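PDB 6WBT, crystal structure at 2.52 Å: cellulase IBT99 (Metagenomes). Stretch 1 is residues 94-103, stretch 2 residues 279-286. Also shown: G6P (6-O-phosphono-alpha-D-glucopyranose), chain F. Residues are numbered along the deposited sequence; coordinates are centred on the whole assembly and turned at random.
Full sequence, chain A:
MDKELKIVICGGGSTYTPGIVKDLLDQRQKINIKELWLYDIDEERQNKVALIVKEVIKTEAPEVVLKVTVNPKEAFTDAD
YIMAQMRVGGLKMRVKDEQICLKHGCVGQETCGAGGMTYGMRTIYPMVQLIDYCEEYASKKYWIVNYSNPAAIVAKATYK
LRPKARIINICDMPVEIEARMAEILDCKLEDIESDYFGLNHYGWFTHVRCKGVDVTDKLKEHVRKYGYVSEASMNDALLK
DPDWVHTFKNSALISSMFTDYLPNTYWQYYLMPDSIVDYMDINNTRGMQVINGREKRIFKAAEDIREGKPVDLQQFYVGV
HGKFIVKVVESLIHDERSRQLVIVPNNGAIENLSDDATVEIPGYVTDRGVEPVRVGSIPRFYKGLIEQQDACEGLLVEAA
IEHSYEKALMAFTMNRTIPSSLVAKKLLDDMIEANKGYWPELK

Stretch 1, residues 94-103: RVKDEQICLK
Stretch 2, residues 279-286: YMDINNTR

Residues 94-103 are helical throughout most or all of their length, continuing a helix that begins earlier in the chain. Backbone hydrogen bonds run from N to the O four residues back, from Glu98 N to Arg94 O (3.1 Å) through Lys103 N to Gln99 O (2.9 Å). Residues 279-286 are mostly irregular. Asp281 to Asn284 form a type I turn, with Asn284 N hydrogen-bonded to Asp281 O at 3.2 Å. The t rotamer of Asp281 lets its OD1 accept from Asn283 N at 3.0 Å. Thr285 then N-caps a helix that Arg286 enters.

The register is set by two CA pairs: Gln99 CA to Ile282 CA, 5.7 Å, and Glu98 CA to Thr285 CA, 6.5 Å. Together the stretches bury 480 Å².

Thr285 OG1 donates a hydrogen bond to Glu98 OE1 at 2.9 Å. Both residues point their CA-to-CB bonds toward the other stretch. Thr285 is p (chi1 60°). Glu98 is m, then t, with chi3 -38°. Its OE2 lies 3.4 Å from Arg286 CB and makes a long salt bridge with Arg94 NE at 3.8 Å. Thr285 suits its buried place because its methyl is also used: CG2 packs 3.8 Å from Leu102 CD1.

Leu102 is the apolar center and has the largest covered area. Its m,t rotamer brings CD1 to 3.7 Å from Ile282 CA, 3.7 Å from Asp281 O and 4.0 Å from Met280 CB. Met280 is a selenomethionine with an extended m,t,t side chain. Ile282 starts sideways, but chi1 175° and chi2 66° bring its end nearer the helix. Its CD1 sits 3.8 Å from Leu102 CB, 3.8 Å from Gln99 CB and 3.3 Å from Gln99 O. Gln99 (chi1 -80°, chi2 -175°) adds CG, 4.2 Å from Thr285 CG2.

At the other end, two arginines meet the phosphate of G6P. Arg94 is fully extended (t,t,t, chi4 177°), which carries its guanidinium from the helix to the ligand; Arg94 NH1 donates to G6P O2P at 2.9 Å. Arg286 is t,p,t with chi4 176°. Arg286 NH2 donates to G6P O3P at 2.8 Å. Arg94 NH2 and Arg286 NE are 4.6 Å apart, like charges beside a shared anionic group. Arg94 NH2 also lies 3.4 Å from Arg286 CG.

Lys96 and Ile100 point away from the second stretch, and Asp97 is out of its reach.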

# COMPACT_ATOMS: atom_id res chain seq x y z
N ARG A 94 -18.21 -36.23 3.06
CA ARG A 94 -17.89 -35.47 4.26
C ARG A 94 -17.33 -36.36 5.35
O ARG A 94 -16.35 -36.00 6.01
CB ARG A 94 -19.14 -34.73 4.76
CG ARG A 94 -18.90 -33.97 6.05
CD ARG A 94 -20.14 -33.22 6.50
NE ARG A 94 -19.91 -32.52 7.76
CZ ARG A 94 -20.80 -31.73 8.36
NH1 ARG A 94 -21.98 -31.53 7.80
NH2 ARG A 94 -20.49 -31.14 9.50
N VAL A 95 -17.93 -37.54 5.56
CA VAL A 95 -17.42 -38.44 6.59
C VAL A 95 -16.08 -39.03 6.17
O VAL A 95 -15.26 -39.39 7.03
CB VAL A 95 -18.45 -39.55 6.89
CG1 VAL A 95 -19.81 -38.94 7.16
CG2 VAL A 95 -18.53 -40.55 5.75
N LYS A 96 -15.82 -39.12 4.87
CA LYS A 96 -14.52 -39.62 4.42
C LYS A 96 -13.43 -38.58 4.60
O LYS A 96 -12.27 -38.93 4.86
CB LYS A 96 -14.61 -40.06 2.95
CG LYS A 96 -13.41 -40.88 2.49
CD LYS A 96 -13.20 -42.09 3.40
CE LYS A 96 -11.94 -42.85 3.02
NZ LYS A 96 -11.69 -43.98 3.96
N ASP A 97 -13.77 -37.29 4.47
CA ASP A 97 -12.80 -36.24 4.75
C ASP A 97 -12.46 -36.19 6.23
O ASP A 97 -11.30 -36.04 6.61
CB ASP A 97 -13.33 -34.89 4.27
CG ASP A 97 -13.58 -34.86 2.78
OD1 ASP A 97 -13.24 -35.84 2.09
OD2 ASP A 97 -14.12 -33.84 2.29
N GLU A 98 -13.48 -36.32 7.09
CA GLU A 98 -13.24 -36.26 8.53
C GLU A 98 -12.47 -37.48 9.02
O GLU A 98 -11.64 -37.37 9.93
CB GLU A 98 -14.57 -36.13 9.27
CG GLU A 98 -15.29 -34.82 9.03
CD GLU A 98 -16.72 -34.83 9.53
OE1 GLU A 98 -17.39 -35.88 9.39
OE2 GLU A 98 -17.18 -33.80 10.07
N GLN A 99 -12.72 -38.65 8.42
CA GLN A 99 -12.04 -39.86 8.86
C GLN A 99 -10.57 -39.87 8.42
O GLN A 99 -9.71 -40.35 9.16
CB GLN A 99 -12.76 -41.10 8.32
CG GLN A 99 -13.99 -41.49 9.11
CD GLN A 99 -14.61 -42.78 8.62
OE1 GLN A 99 -15.09 -43.60 9.42
NE2 GLN A 99 -14.62 -42.98 7.31
N ILE A 100 -10.28 -39.34 7.23
CA ILE A 100 -8.90 -39.31 6.76
C ILE A 100 -8.06 -38.37 7.63
O ILE A 100 -6.90 -38.65 7.92
CB ILE A 100 -8.86 -38.90 5.27
CG1 ILE A 100 -9.34 -40.06 4.40
CG2 ILE A 100 -7.46 -38.48 4.86
CD1 ILE A 100 -9.30 -39.77 2.92
N CYS A 101 -8.65 -37.25 8.06
CA CYS A 101 -7.92 -36.32 8.91
C CYS A 101 -7.63 -36.93 10.28
O CYS A 101 -6.50 -36.87 10.77
CB CYS A 101 -8.72 -35.02 9.07
SG CYS A 101 -8.94 -34.09 7.53
N LEU A 102 -8.65 -37.53 10.91
CA LEU A 102 -8.44 -38.15 12.22
C LEU A 102 -7.49 -39.33 12.14
O LEU A 102 -6.83 -39.67 13.13
CB LEU A 102 -9.78 -38.57 12.82
CG LEU A 102 -10.79 -37.45 13.07
CD1 LEU A 102 -12.07 -38.01 13.69
CD2 LEU A 102 -10.19 -36.37 13.95
N LYS A 103 -7.42 -39.99 10.98
CA LYS A 103 -6.44 -41.05 10.78
C LYS A 103 -5.01 -40.53 10.84
O LYS A 103 -4.09 -41.29 11.17
CB LYS A 103 -6.70 -41.75 9.44
CG LYS A 103 -5.84 -42.98 9.19
CD LYS A 103 -4.83 -42.72 8.08
CE LYS A 103 -4.00 -43.97 7.79
NZ LYS A 103 -3.04 -43.75 6.68
N TYR A 279 -11.24 -34.81 21.19
CA TYR A 279 -12.68 -34.80 21.42
C TYR A 279 -13.44 -35.58 20.36
O TYR A 279 -14.50 -36.15 20.65
CB TYR A 279 -13.19 -33.36 21.47
CG TYR A 279 -14.69 -33.22 21.39
CD1 TYR A 279 -15.50 -33.54 22.47
CD2 TYR A 279 -15.30 -32.75 20.23
CE1 TYR A 279 -16.88 -33.41 22.40
CE2 TYR A 279 -16.68 -32.62 20.15
CZ TYR A 279 -17.46 -32.95 21.24
OH TYR A 279 -18.83 -32.82 21.16
N MSE A 280 -12.93 -35.64 19.13
CA MSE A 280 -13.64 -36.29 18.04
C MSE A 280 -13.43 -37.80 18.03
O MSE A 280 -12.42 -38.31 18.51
CB MSE A 280 -13.20 -35.70 16.69
CG MSE A 280 -13.68 -34.28 16.46
SE MSE A 280 -13.12 -33.56 14.74
CE MSE A 280 -14.17 -31.92 14.74
N ASP A 281 -14.41 -38.52 17.47
CA ASP A 281 -14.36 -39.97 17.35
C ASP A 281 -14.18 -40.33 15.88
O ASP A 281 -14.93 -39.86 15.02
CB ASP A 281 -15.64 -40.60 17.91
CG ASP A 281 -15.48 -42.09 18.18
OD1 ASP A 281 -14.63 -42.74 17.54
OD2 ASP A 281 -16.22 -42.61 19.05
N ILE A 282 -13.19 -41.18 15.61
CA ILE A 282 -12.93 -41.61 14.23
C ILE A 282 -14.11 -42.41 13.69
O ILE A 282 -14.42 -42.33 12.49
CB ILE A 282 -11.62 -42.42 14.17
CG1 ILE A 282 -11.40 -42.98 12.77
CG2 ILE A 282 -11.62 -43.52 15.21
CD1 ILE A 282 -11.17 -41.93 11.71
N ASN A 283 -14.80 -43.16 14.54
CA ASN A 283 -15.91 -44.00 14.10
C ASN A 283 -17.27 -43.32 14.24
O ASN A 283 -18.29 -43.97 14.01
CB ASN A 283 -15.92 -45.32 14.87
CG ASN A 283 -14.62 -46.11 14.70
OD1 ASN A 283 -13.95 -46.43 15.68
ND2 ASN A 283 -14.28 -46.44 13.46
N ASN A 284 -17.31 -42.03 14.61
CA ASN A 284 -18.56 -41.27 14.73
C ASN A 284 -18.22 -39.79 14.59
O ASN A 284 -18.33 -38.98 15.51
CB ASN A 284 -19.27 -41.56 16.06
CG ASN A 284 -20.65 -40.93 16.14
OD1 ASN A 284 -20.85 -39.91 16.81
ND2 ASN A 284 -21.62 -41.54 15.47
N THR A 285 -17.79 -39.42 13.39
CA THR A 285 -17.48 -38.03 13.10
C THR A 285 -18.76 -37.22 13.00
O THR A 285 -19.87 -37.75 13.04
CB THR A 285 -16.67 -37.93 11.80
OG1 THR A 285 -17.44 -38.48 10.73
CG2 THR A 285 -15.37 -38.70 11.93
N ARG A 286 -18.60 -35.90 12.87
CA ARG A 286 -19.75 -35.01 12.80
C ARG A 286 -20.61 -35.30 11.58
O ARG A 286 -21.84 -35.21 11.64
CB ARG A 286 -19.27 -33.55 12.80
CG ARG A 286 -20.39 -32.53 12.65
CD ARG A 286 -21.45 -32.70 13.72
NE ARG A 286 -22.59 -31.82 13.52
CZ ARG A 286 -23.69 -31.83 14.27
NH1 ARG A 286 -23.80 -32.69 15.27
NH2 ARG A 286 -24.68 -30.99 14.01
C1 G6P F . -23.29 -23.33 10.96
C2 G6P F . -22.04 -23.17 10.10
C3 G6P F . -22.01 -24.19 8.97
C4 G6P F . -22.26 -25.59 9.51
C5 G6P F . -23.54 -25.60 10.33
C6 G6P F . -23.89 -26.98 10.86
O1 G6P F . -24.44 -22.99 10.18
O2 G6P F . -21.99 -21.85 9.56
O3 G6P F . -20.75 -24.14 8.31
O4 G6P F . -22.36 -26.52 8.42
O5 G6P F . -23.41 -24.68 11.41
O6 G6P F . -22.99 -27.97 10.36
P G6P F . -23.35 -29.53 10.51
O1P G6P F . -22.03 -30.18 10.85
O2P G6P F . -23.92 -29.91 9.17
O3P G6P F . -24.36 -29.55 11.63